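Local coordinates for GNA33 (PDB 2G5D), which probably cleaves the beta-1,4 linkage between N-acetylmuramic acid and N-acetylglucosamine in peptidoglycan as a lytic transglycosylase, leaving a 1,6-anhydro bond on the muramic acid, at residues S61-F65 / F98-F103; E337-I342 / R368-D374; Y346-P352 / W409-P413. All coordinates share one frame; numbering follows the deposited sequence.

Contact 1. Residues S61-F65 / F98-F103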
loop_
_atom_site.group_PDB
_atom_site.type_symbol
_atom_site.label_atom_id
_atom_site.label_comp_id
_atom_site.label_asym_id
_atom_site.label_seq_id
_atom_site.Cartn_x
_atom_site.Cartn_y
_atom_site.Cartn_z
ATOM N N SER A 61 -15.601 -10.261 -4.904
ATOM C CA SER A 61 -14.312 -10.939 -4.692
ATOM C C SER A 61 -13.752 -11.417 -6.014
ATOM O O SER A 61 -12.537 -11.351 -6.234
ATOM C CB SER A 61 -14.438 -12.165 -3.748
ATOM O OG SER A 61 -15.100 -11.814 -2.550
ATOM N N LEU A 62 -14.633 -11.896 -6.899
ATOM C CA LEU A 62 -14.189 -12.332 -8.250
ATOM C C LEU A 62 -13.647 -11.176 -9.083
ATOM O O LEU A 62 -12.601 -11.326 -9.709
ATOM C CB LEU A 62 -15.252 -13.146 -9.006
ATOM C CG LEU A 62 -14.876 -13.684 -10.412
ATOM C CD1 LEU A 62 -13.686 -14.643 -10.362
ATOM C CD2 LEU A 62 -16.046 -14.354 -11.076
ATOM N N GLN A 63 -14.342 -10.031 -9.098
ATOM C CA GLN A 63 -13.788 -8.810 -9.709
ATOM C C GLN A 63 -12.375 -8.522 -9.188
ATOM O O GLN A 63 -11.443 -8.288 -9.963
ATOM C CB GLN A 63 -14.682 -7.601 -9.427
ATOM C CG GLN A 63 -15.948 -7.560 -10.269
ATOM C CD GLN A 63 -16.860 -6.452 -9.842
ATOM O OE1 GLN A 63 -17.395 -6.466 -8.726
ATOM N NE2 GLN A 63 -17.050 -5.492 -10.699
ATOM N N SER A 64 -12.214 -8.545 -7.871
ATOM C CA SER A 64 -10.939 -8.218 -7.252
ATOM C C SER A 64 -9.859 -9.235 -7.673
ATOM O O SER A 64 -8.749 -8.845 -8.068
ATOM C CB SER A 64 -11.133 -8.158 -5.736
ATOM O OG SER A 64 -9.994 -7.675 -5.063
ATOM N N PHE A 65 -10.183 -10.532 -7.638
ATOM C CA PHE A 65 -9.227 -11.588 -8.086
ATOM C C PHE A 65 -8.781 -11.433 -9.547
ATOM O O PHE A 65 -7.599 -11.601 -9.861
ATOM C CB PHE A 65 -9.770 -13.015 -7.834
ATOM C CG PHE A 65 -8.744 -14.109 -8.091
ATOM C CD1 PHE A 65 -7.599 -14.222 -7.305
ATOM C CD2 PHE A 65 -8.924 -15.012 -9.137
ATOM C CE1 PHE A 65 -6.645 -15.223 -7.559
ATOM C CE2 PHE A 65 -7.980 -16.030 -9.402
ATOM C CZ PHE A 65 -6.844 -16.141 -8.609
ATOM N N PHE A 98 -16.753 -21.235 -7.953
ATOM C CA PHE A 98 -15.355 -21.044 -8.361
ATOM C C PHE A 98 -14.353 -21.076 -7.175
ATOM O O PHE A 98 -13.326 -21.753 -7.252
ATOM C CB PHE A 98 -15.228 -19.725 -9.130
ATOM C CG PHE A 98 -13.808 -19.300 -9.416
ATOM C CD1 PHE A 98 -13.021 -20.008 -10.331
ATOM C CD2 PHE A 98 -13.265 -18.173 -8.793
ATOM C CE1 PHE A 98 -11.716 -19.619 -10.589
ATOM C CE2 PHE A 98 -11.960 -17.767 -9.056
ATOM C CZ PHE A 98 -11.190 -18.484 -9.949
ATOM N N PHE A 99 -14.653 -20.337 -6.104
ATOM C CA PHE A 99 -13.751 -20.276 -4.953
ATOM C C PHE A 99 -13.799 -21.597 -4.169
ATOM O O PHE A 99 -12.811 -21.999 -3.586
ATOM C CB PHE A 99 -14.015 -19.039 -4.041
ATOM C CG PHE A 99 -13.650 -17.711 -4.675
ATOM C CD1 PHE A 99 -14.635 -16.765 -4.997
ATOM C CD2 PHE A 99 -12.306 -17.410 -4.991
ATOM C CE1 PHE A 99 -14.290 -15.519 -5.610
ATOM C CE2 PHE A 99 -11.961 -16.178 -5.607
ATOM C CZ PHE A 99 -12.949 -15.235 -5.902
ATOM N N GLU A 100 -14.955 -22.251 -4.143
ATOM C CA GLU A 100 -15.113 -23.567 -3.494
ATOM C C GLU A 100 -14.460 -24.735 -4.218
ATOM O O GLU A 100 -13.886 -25.642 -3.578
ATOM C CB GLU A 100 -16.589 -23.876 -3.280
ATOM C CG GLU A 100 -17.186 -23.010 -2.187
ATOM C CD GLU A 100 -18.659 -23.256 -1.995
ATOM O OE1 GLU A 100 -19.187 -22.801 -0.968
ATOM O OE2 GLU A 100 -19.285 -23.883 -2.868
ATOM N N ARG A 101 -14.540 -24.686 -5.545
ATOM C CA ARG A 101 -14.144 -25.767 -6.413
ATOM C C ARG A 101 -12.661 -25.763 -6.737
ATOM O O ARG A 101 -12.097 -26.816 -6.961
ATOM C CB ARG A 101 -14.970 -25.746 -7.705
ATOM C CG ARG A 101 -16.314 -26.465 -7.531
ATOM C CD ARG A 101 -17.327 -26.109 -8.573
ATOM N NE ARG A 101 -18.643 -26.647 -8.209
ATOM C CZ ARG A 101 -19.577 -27.019 -9.077
ATOM N NH1 ARG A 101 -19.361 -26.913 -10.393
ATOM N NH2 ARG A 101 -20.741 -27.500 -8.627
ATOM N N TYR A 102 -12.041 -24.585 -6.719
ATOM C CA TYR A 102 -10.662 -24.420 -7.202
ATOM C C TYR A 102 -9.618 -24.087 -6.124
ATOM O O TYR A 102 -8.409 -24.226 -6.350
ATOM C CB TYR A 102 -10.633 -23.392 -8.350
ATOM C CG TYR A 102 -11.187 -23.907 -9.679
ATOM C CD1 TYR A 102 -12.535 -23.803 -9.989
ATOM C CD2 TYR A 102 -10.331 -24.505 -10.624
ATOM C CE1 TYR A 102 -13.032 -24.282 -11.222
ATOM C CE2 TYR A 102 -10.809 -24.984 -11.841
ATOM C CZ TYR A 102 -12.163 -24.869 -12.141
ATOM O OH TYR A 102 -12.632 -25.344 -13.357
ATOM N N PHE A 103 -10.090 -23.664 -4.955
ATOM C CA PHE A 103 -9.217 -23.245 -3.857
ATOM C C PHE A 103 -9.491 -24.047 -2.595
ATOM O O PHE A 103 -10.600 -24.581 -2.390
ATOM C CB PHE A 103 -9.338 -21.728 -3.541
ATOM C CG PHE A 103 -9.033 -20.810 -4.714
ATOM C CD1 PHE A 103 -9.939 -20.676 -5.767
ATOM C CD2 PHE A 103 -7.844 -20.067 -4.747
ATOM C CE1 PHE A 103 -9.663 -19.857 -6.851
ATOM C CE2 PHE A 103 -7.564 -19.218 -5.817
ATOM C CZ PHE A 103 -8.488 -19.099 -6.876
#
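Phe-65 reaches out from helix 58-72 and meets the rings of Phe-98, on helix 92-102, and Phe-103, which begins strand 103-110 just after that helix. Phe-103 presents an edge to the Phe-65 face in a T-shaped pair, with centroids 5.5 Å apart and planes at 87°. Phe-65 CZ touches Phe-103 CZ at 3.8 Å. Phe-98 crosses Phe-65 at about a right angle, and its CZ lies 4.1 Å from Phe-65 CE2. Within the second segment, Phe-98 CD2 sits 3.9 Å above the centre of the Phe-99 ring, so Phe-99 is held from one face while its edge meets the helix backbone: Phe-99 CE1 is 3.9 Å from Leu-62 N. Leu-62, with CG anti to the backbone N (chi1 -178°), sends CD1 to Phe-98 CE2 at 3.8 Å. Ser-61 touches the Phe-99 ring with CB. On the far flank of helix 92-102, Glu-100 and Arg-101 turn from this packing toward the more exposed surface, as does Gln-63 on its own helix. The two helix axes stay 12.6 Å apart, too far for backbones to mesh, and long rings fill the interval. From helix 79-86, Ala-85 touches Phe-65 and Phe-98, and Val-81 touches Phe-103. Direct contacts between the segments are thus van der Waals and ring contacts; helix 58-72 sends its polar anchors to the strands, Ser-61 OG to Leu-369 O and Ser-64 OG to Tyr-338 O.

Contact 2. Residues E337-I342 / R368-D374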
loop_
_atom_site.group_PDB
_atom_site.type_symbol
_atom_site.label_atom_id
_atom_site.label_comp_id
_atom_site.label_asym_id
_atom_site.label_seq_id
_atom_site.Cartn_x
_atom_site.Cartn_y
_atom_site.Cartn_z
ATOM N N GLU A 337 -12.402 -2.109 -0.583
ATOM C CA GLU A 337 -13.098 -3.070 0.291
ATOM C C GLU A 337 -12.877 -4.556 0.018
ATOM O O GLU A 337 -13.377 -5.392 0.790
ATOM C CB GLU A 337 -14.598 -2.809 0.314
ATOM C CG GLU A 337 -14.988 -1.615 1.114
ATOM C CD GLU A 337 -16.471 -1.360 1.038
ATOM O OE1 GLU A 337 -16.852 -0.355 0.445
ATOM O OE2 GLU A 337 -17.262 -2.168 1.560
ATOM N N TYR A 338 -12.123 -4.855 -1.048
ATOM C CA TYR A 338 -11.892 -6.207 -1.561
ATOM C C TYR A 338 -10.412 -6.476 -1.837
ATOM O O TYR A 338 -10.052 -7.399 -2.566
ATOM C CB TYR A 338 -12.790 -6.494 -2.787
ATOM C CG TYR A 338 -14.206 -6.720 -2.320
ATOM C CD1 TYR A 338 -15.130 -5.668 -2.255
ATOM C CD2 TYR A 338 -14.596 -7.980 -1.866
ATOM C CE1 TYR A 338 -16.420 -5.887 -1.731
ATOM C CE2 TYR A 338 -15.868 -8.204 -1.360
ATOM C CZ TYR A 338 -16.767 -7.176 -1.288
ATOM O OH TYR A 338 -18.011 -7.471 -0.778
ATOM N N ALA A 339 -9.564 -5.656 -1.230
ATOM C CA ALA A 339 -8.117 -5.835 -1.304
ATOM C C ALA A 339 -7.476 -5.497 0.032
ATOM O O ALA A 339 -8.034 -4.751 0.847
ATOM C CB ALA A 339 -7.500 -4.987 -2.433
ATOM N N GLY A 340 -6.321 -6.088 0.278
ATOM C CA GLY A 340 -5.585 -5.789 1.491
ATOM C C GLY A 340 -4.096 -5.926 1.354
ATOM O O GLY A 340 -3.611 -6.533 0.393
ATOM N N ALA A 341 -3.370 -5.320 2.296
ATOM C CA ALA A 341 -1.929 -5.511 2.416
ATOM C C ALA A 341 -1.576 -6.564 3.472
ATOM O O ALA A 341 -2.191 -6.620 4.548
ATOM C CB ALA A 341 -1.189 -4.160 2.706
ATOM N N ILE A 342 -0.559 -7.370 3.158
ATOM C CA ILE A 342 -0.151 -8.517 3.975
ATOM C C ILE A 342 1.377 -8.582 4.123
ATOM O O ILE A 342 2.096 -7.787 3.534
ATOM C CB ILE A 342 -0.687 -9.872 3.380
ATOM C CG1 ILE A 342 -0.473 -9.950 1.856
ATOM C CG2 ILE A 342 -2.183 -10.049 3.659
ATOM C CD1 ILE A 342 1.011 -10.182 1.402
ATOM N N ARG A 368 -15.149 -10.936 5.127
ATOM C CA ARG A 368 -14.962 -10.575 3.745
ATOM C C ARG A 368 -13.930 -11.456 3.076
ATOM O O ARG A 368 -12.857 -11.653 3.622
ATOM C CB ARG A 368 -14.471 -9.110 3.662
ATOM C CG ARG A 368 -15.521 -8.045 4.018
ATOM C CD ARG A 368 -16.164 -7.495 2.750
ATOM N NE ARG A 368 -17.416 -6.811 3.052
ATOM C CZ ARG A 368 -17.552 -5.502 3.272
ATOM N NH1 ARG A 368 -16.501 -4.668 3.235
ATOM N NH2 ARG A 368 -18.771 -5.021 3.549
ATOM N N LEU A 369 -14.246 -11.979 1.897
ATOM C CA LEU A 369 -13.199 -12.553 1.047
ATOM C C LEU A 369 -12.550 -11.450 0.234
ATOM O O LEU A 369 -13.089 -11.026 -0.802
ATOM C CB LEU A 369 -13.727 -13.652 0.114
ATOM C CG LEU A 369 -12.625 -14.357 -0.691
ATOM C CD1 LEU A 369 -11.647 -15.037 0.257
ATOM C CD2 LEU A 369 -13.268 -15.370 -1.628
ATOM N N ILE A 370 -11.379 -11.005 0.703
ATOM C CA ILE A 370 -10.548 -10.008 -0.003
ATOM C C ILE A 370 -9.410 -10.668 -0.766
ATOM O O ILE A 370 -9.233 -11.852 -0.669
ATOM C CB ILE A 370 -10.024 -8.930 0.977
ATOM C CG1 ILE A 370 -8.941 -9.493 1.905
ATOM C CG2 ILE A 370 -11.237 -8.325 1.774
ATOM C CD1 ILE A 370 -8.032 -8.472 2.534
ATOM N N MET A 371 -8.674 -9.887 -1.551
ATOM C CA MET A 371 -7.466 -10.343 -2.222
ATOM C C MET A 371 -6.242 -9.667 -1.617
ATOM O O MET A 371 -6.219 -8.455 -1.419
ATOM C CB MET A 371 -7.559 -10.097 -3.732
ATOM C CG MET A 371 -8.846 -10.670 -4.374
ATOM S SD MET A 371 -8.935 -12.477 -4.369
ATOM C CE MET A 371 -10.575 -12.634 -3.667
ATOM N N ALA A 372 -5.240 -10.485 -1.303
ATOM C CA ALA A 372 -3.984 -10.045 -0.710
ATOM C C ALA A 372 -3.027 -9.645 -1.828
ATOM O O ALA A 372 -2.255 -10.471 -2.352
ATOM C CB ALA A 372 -3.404 -11.159 0.122
ATOM N N GLN A 373 -3.103 -8.380 -2.217
ATOM C CA GLN A 373 -2.471 -7.913 -3.448
ATOM C C GLN A 373 -1.461 -6.791 -3.194
ATOM O O GLN A 373 -0.899 -6.208 -4.133
ATOM C CB GLN A 373 -3.551 -7.446 -4.409
ATOM C CG GLN A 373 -4.446 -8.553 -4.947
ATOM C CD GLN A 373 -5.588 -7.999 -5.775
ATOM O OE1 GLN A 373 -5.899 -6.820 -5.680
ATOM N NE2 GLN A 373 -6.221 -8.850 -6.585
ATOM N N ASP A 374 -1.217 -6.502 -1.917
ATOM C CA ASP A 374 -0.345 -5.409 -1.533
ATOM C C ASP A 374 0.436 -5.758 -0.266
ATOM O O ASP A 374 0.103 -6.723 0.437
ATOM C CB ASP A 374 -1.185 -4.150 -1.338
ATOM C CG ASP A 374 -0.377 -2.848 -1.512
ATOM O OD1 ASP A 374 -0.907 -1.799 -1.113
ATOM O OD2 ASP A 374 0.770 -2.864 -2.032
#
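Glu-337 starts the segment with a salt bridge to Arg-368, across the end of a parallel strand pair in the 3D domain, whose family has a double-psi beta-barrel. The bond from Arg-368 NH1 to Glu-337 OE2 is weak (3.1 Å, 120° at the hydrogen); NH1 has a second partner in Tyr-387 OH. The Tyr-338 side chain crosses that of Arg-368 at about a right angle, yet its ring and the guanidinium plane differ by only 24°; its CD2 edge lies 3.6 Å from Leu-369 O. Tyr-338 O takes Met-371 N at 3.0 Å, from above the carbonyl plane, and also the OG of Ser-64. Ala-339 pairs with Met-371, whose O accepts Gly-340 N at 2.9 Å and also meets Ala-339 CA. Ile-370 has CG1 between its backbone N and carbonyl carbon (chi1 72°), which brings CD1 to 3.8 Å from Gly-340 CA. Gly-340 O then receives Gln-373 N at 3.2 Å, nearly along the C=O axis, and, weakly, Asp-374 N. The two amides mark a beta bulge: Gly-340 pairs with Ala-372, Ala-341 with Asp-374, and Gln-373 is the extra residue. Ile-342 N bonds Asp-374 O at 2.9 Å while its CG1 packs 3.6 Å from Ala-372 CB. One good and one weak amide bond thus converge on Gly-340 O, and pairing resumes beyond the bulge at Asp-374, whose OD2 is taken by Ala-329 N.

Contact 3. Residues Y346-P352 / W409-P413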
loop_
_atom_site.group_PDB
_atom_site.type_symbol
_atom_site.label_atom_id
_atom_site.label_comp_id
_atom_site.label_asym_id
_atom_site.label_seq_id
_atom_site.Cartn_x
_atom_site.Cartn_y
_atom_site.Cartn_z
ATOM N N TYR A 346 4.657 -14.615 4.976
ATOM C CA TYR A 346 3.597 -15.497 5.455
ATOM C C TYR A 346 2.477 -15.745 4.438
ATOM O O TYR A 346 1.969 -16.875 4.342
ATOM C CB TYR A 346 3.057 -14.998 6.810
ATOM C CG TYR A 346 4.106 -15.082 7.921
ATOM C CD1 TYR A 346 4.686 -13.932 8.451
ATOM C CD2 TYR A 346 4.567 -16.321 8.389
ATOM C CE1 TYR A 346 5.677 -14.006 9.446
ATOM C CE2 TYR A 346 5.550 -16.408 9.382
ATOM C CZ TYR A 346 6.095 -15.245 9.911
ATOM O OH TYR A 346 7.059 -15.311 10.896
ATOM N N ILE A 347 2.109 -14.709 3.679
ATOM C CA ILE A 347 0.987 -14.778 2.726
ATOM C C ILE A 347 1.506 -14.739 1.299
ATOM O O ILE A 347 2.361 -13.920 0.968
ATOM C CB ILE A 347 -0.065 -13.609 2.910
ATOM C CG1 ILE A 347 -0.551 -13.506 4.372
ATOM C CG2 ILE A 347 -1.234 -13.739 1.896
ATOM C CD1 ILE A 347 -1.066 -14.802 4.985
ATOM N N THR A 348 0.995 -15.656 0.474
ATOM C CA THR A 348 1.363 -15.725 -0.932
ATOM C C THR A 348 0.701 -14.532 -1.633
ATOM O O THR A 348 -0.497 -14.298 -1.464
ATOM C CB THR A 348 0.943 -17.085 -1.552
ATOM O OG1 THR A 348 1.564 -18.150 -0.813
ATOM C CG2 THR A 348 1.398 -17.174 -3.003
ATOM N N LEU A 349 1.491 -13.763 -2.376
ATOM C CA LEU A 349 1.000 -12.513 -2.965
ATOM C C LEU A 349 0.003 -12.807 -4.089
ATOM O O LEU A 349 0.282 -13.592 -4.976
ATOM C CB LEU A 349 2.147 -11.589 -3.446
ATOM C CG LEU A 349 1.742 -10.159 -3.846
ATOM C CD1 LEU A 349 1.270 -9.307 -2.629
ATOM C CD2 LEU A 349 2.892 -9.478 -4.567
ATOM N N GLY A 350 -1.160 -12.177 -4.014
ATOM C CA GLY A 350 -2.262 -12.410 -4.948
ATOM C C GLY A 350 -3.395 -13.287 -4.413
ATOM O O GLY A 350 -4.466 -13.351 -5.015
ATOM N N ALA A 351 -3.172 -13.955 -3.281
ATOM C CA ALA A 351 -4.069 -14.981 -2.811
ATOM C C ALA A 351 -5.374 -14.402 -2.307
ATOM O O ALA A 351 -5.387 -13.359 -1.672
ATOM C CB ALA A 351 -3.423 -15.820 -1.710
ATOM N N PRO A 352 -6.488 -15.081 -2.604
ATOM C CA PRO A 352 -7.719 -14.753 -1.863
ATOM C C PRO A 352 -7.511 -14.924 -0.343
ATOM O O PRO A 352 -6.854 -15.871 0.110
ATOM C CB PRO A 352 -8.743 -15.748 -2.438
ATOM C CG PRO A 352 -8.200 -16.070 -3.839
ATOM C CD PRO A 352 -6.707 -16.112 -3.647
ATOM N N TRP A 409 -7.796 -16.514 6.809
ATOM C CA TRP A 409 -7.663 -17.796 6.144
ATOM C C TRP A 409 -7.128 -17.458 4.798
ATOM O O TRP A 409 -7.645 -16.566 4.126
ATOM C CB TRP A 409 -9.012 -18.497 5.951
ATOM C CG TRP A 409 -9.718 -18.948 7.213
ATOM C CD1 TRP A 409 -9.856 -20.216 7.642
ATOM C CD2 TRP A 409 -10.446 -18.122 8.131
ATOM N NE1 TRP A 409 -10.623 -20.259 8.798
ATOM C CE2 TRP A 409 -10.988 -18.981 9.129
ATOM C CE3 TRP A 409 -10.694 -16.749 8.213
ATOM C CZ2 TRP A 409 -11.754 -18.503 10.221
ATOM C CZ3 TRP A 409 -11.446 -16.261 9.307
ATOM C CH2 TRP A 409 -11.967 -17.139 10.292
ATOM N N GLN A 410 -6.098 -18.176 4.384
ATOM C CA GLN A 410 -5.533 -17.975 3.056
ATOM C C GLN A 410 -6.066 -19.060 2.102
ATOM O O GLN A 410 -5.985 -20.244 2.433
ATOM C CB GLN A 410 -4.003 -18.069 3.185
ATOM C CG GLN A 410 -3.254 -17.871 1.884
ATOM C CD GLN A 410 -1.742 -17.808 2.060
ATOM O OE1 GLN A 410 -1.067 -17.193 1.253
ATOM N NE2 GLN A 410 -1.203 -18.469 3.099
ATOM N N LEU A 411 -6.618 -18.656 0.937
ATOM C CA LEU A 411 -7.115 -19.598 -0.109
ATOM C C LEU A 411 -6.077 -19.724 -1.221
ATOM O O LEU A 411 -5.578 -18.730 -1.728
ATOM C CB LEU A 411 -8.512 -19.185 -0.665
ATOM C CG LEU A 411 -9.744 -19.477 0.231
ATOM C CD1 LEU A 411 -9.642 -18.726 1.538
ATOM C CD2 LEU A 411 -11.088 -19.126 -0.460
ATOM N N LEU A 412 -5.714 -20.956 -1.549
ATOM C CA LEU A 412 -4.690 -21.218 -2.554
ATOM C C LEU A 412 -5.242 -22.266 -3.501
ATOM O O LEU A 412 -6.021 -23.149 -3.068
ATOM C CB LEU A 412 -3.393 -21.751 -1.884
ATOM C CG LEU A 412 -2.656 -20.762 -0.981
ATOM C CD1 LEU A 412 -1.581 -21.481 -0.148
ATOM C CD2 LEU A 412 -2.059 -19.594 -1.806
ATOM N N PRO A 413 -4.841 -22.192 -4.786
ATOM C CA PRO A 413 -5.265 -23.224 -5.752
ATOM C C PRO A 413 -5.040 -24.631 -5.181
ATOM O O PRO A 413 -3.945 -24.909 -4.660
ATOM C CB PRO A 413 -4.354 -22.959 -6.950
ATOM C CG PRO A 413 -4.069 -21.485 -6.857
ATOM C CD PRO A 413 -3.953 -21.187 -5.405
HETATM O O HOH W 1 1.946 -18.732 2.045
#
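Gln-410 and Thr-348 meet at about a right angle in the 3D domain, of double-psi barrel kinship, where a type II beta turn from Thr-348 to Ala-351 comes up against strand 403-413. The Gln-410 chain is fully extended, with CG anti to the backbone N (chi1 -180°), and carries its amide to the loop backbone at Thr-348. There OE1 accepts Thr-348 N at 2.7 Å, in the carbonyl plane and nearly straight (165°). The Ile-347 side chain runs past that of Gln-410 in the opposite direction, laying CG2 3.5 Å from Gln-410 OE1. A water bridges Tyr-346 O, to which it appears to donate, and Thr-348 OG1, and accepts a weak bond from Gln-410 NE2; Tyr-346 O also takes Tyr-42 OH, and OG1 is bound by Arg-421. Leu-412, two residues on, starts away from the loop but brings CD2 back obliquely to Thr-348 CB (3.9 Å) and Ala-351 CB. Gly-350, with its positive phi, lets the turn fold back. Pro-352 opens strand 352-358, antiparallel to 403-413: its CB lies alongside Leu-411 CB, and Leu-411 N bonds to Pro-352 O at 2.9 Å. The neighbouring Leu-411 O is buried without a polar partner in the model, with Pro-352 CD 3.4 Å from it.

From the N terminus, contact 1 comes first: it closes the helical loop between 61-65 and 98-103, which includes helix 79-86, tied to helix 58-72 by the disulfide Cys-69–Cys-82. Long after it, 337-342 opens contact 2 and 346-352 opens contact 3 before 368-374 and then 409-413 close them, so these two cross rather than nest. Strand 365-375, half of contact 2, also bonds to contact 3, through the backbone of Ala-372 to Gly-350 and Ala-351. Contact 1 touches both: Ser-61 reaches strand 365-375 and Ser-64 the residue just ahead of strand 339-342, while Phe-103 packs on Pro-352 and Leu-412 of contact 3, fastening the N-terminal helices to the barrel strands.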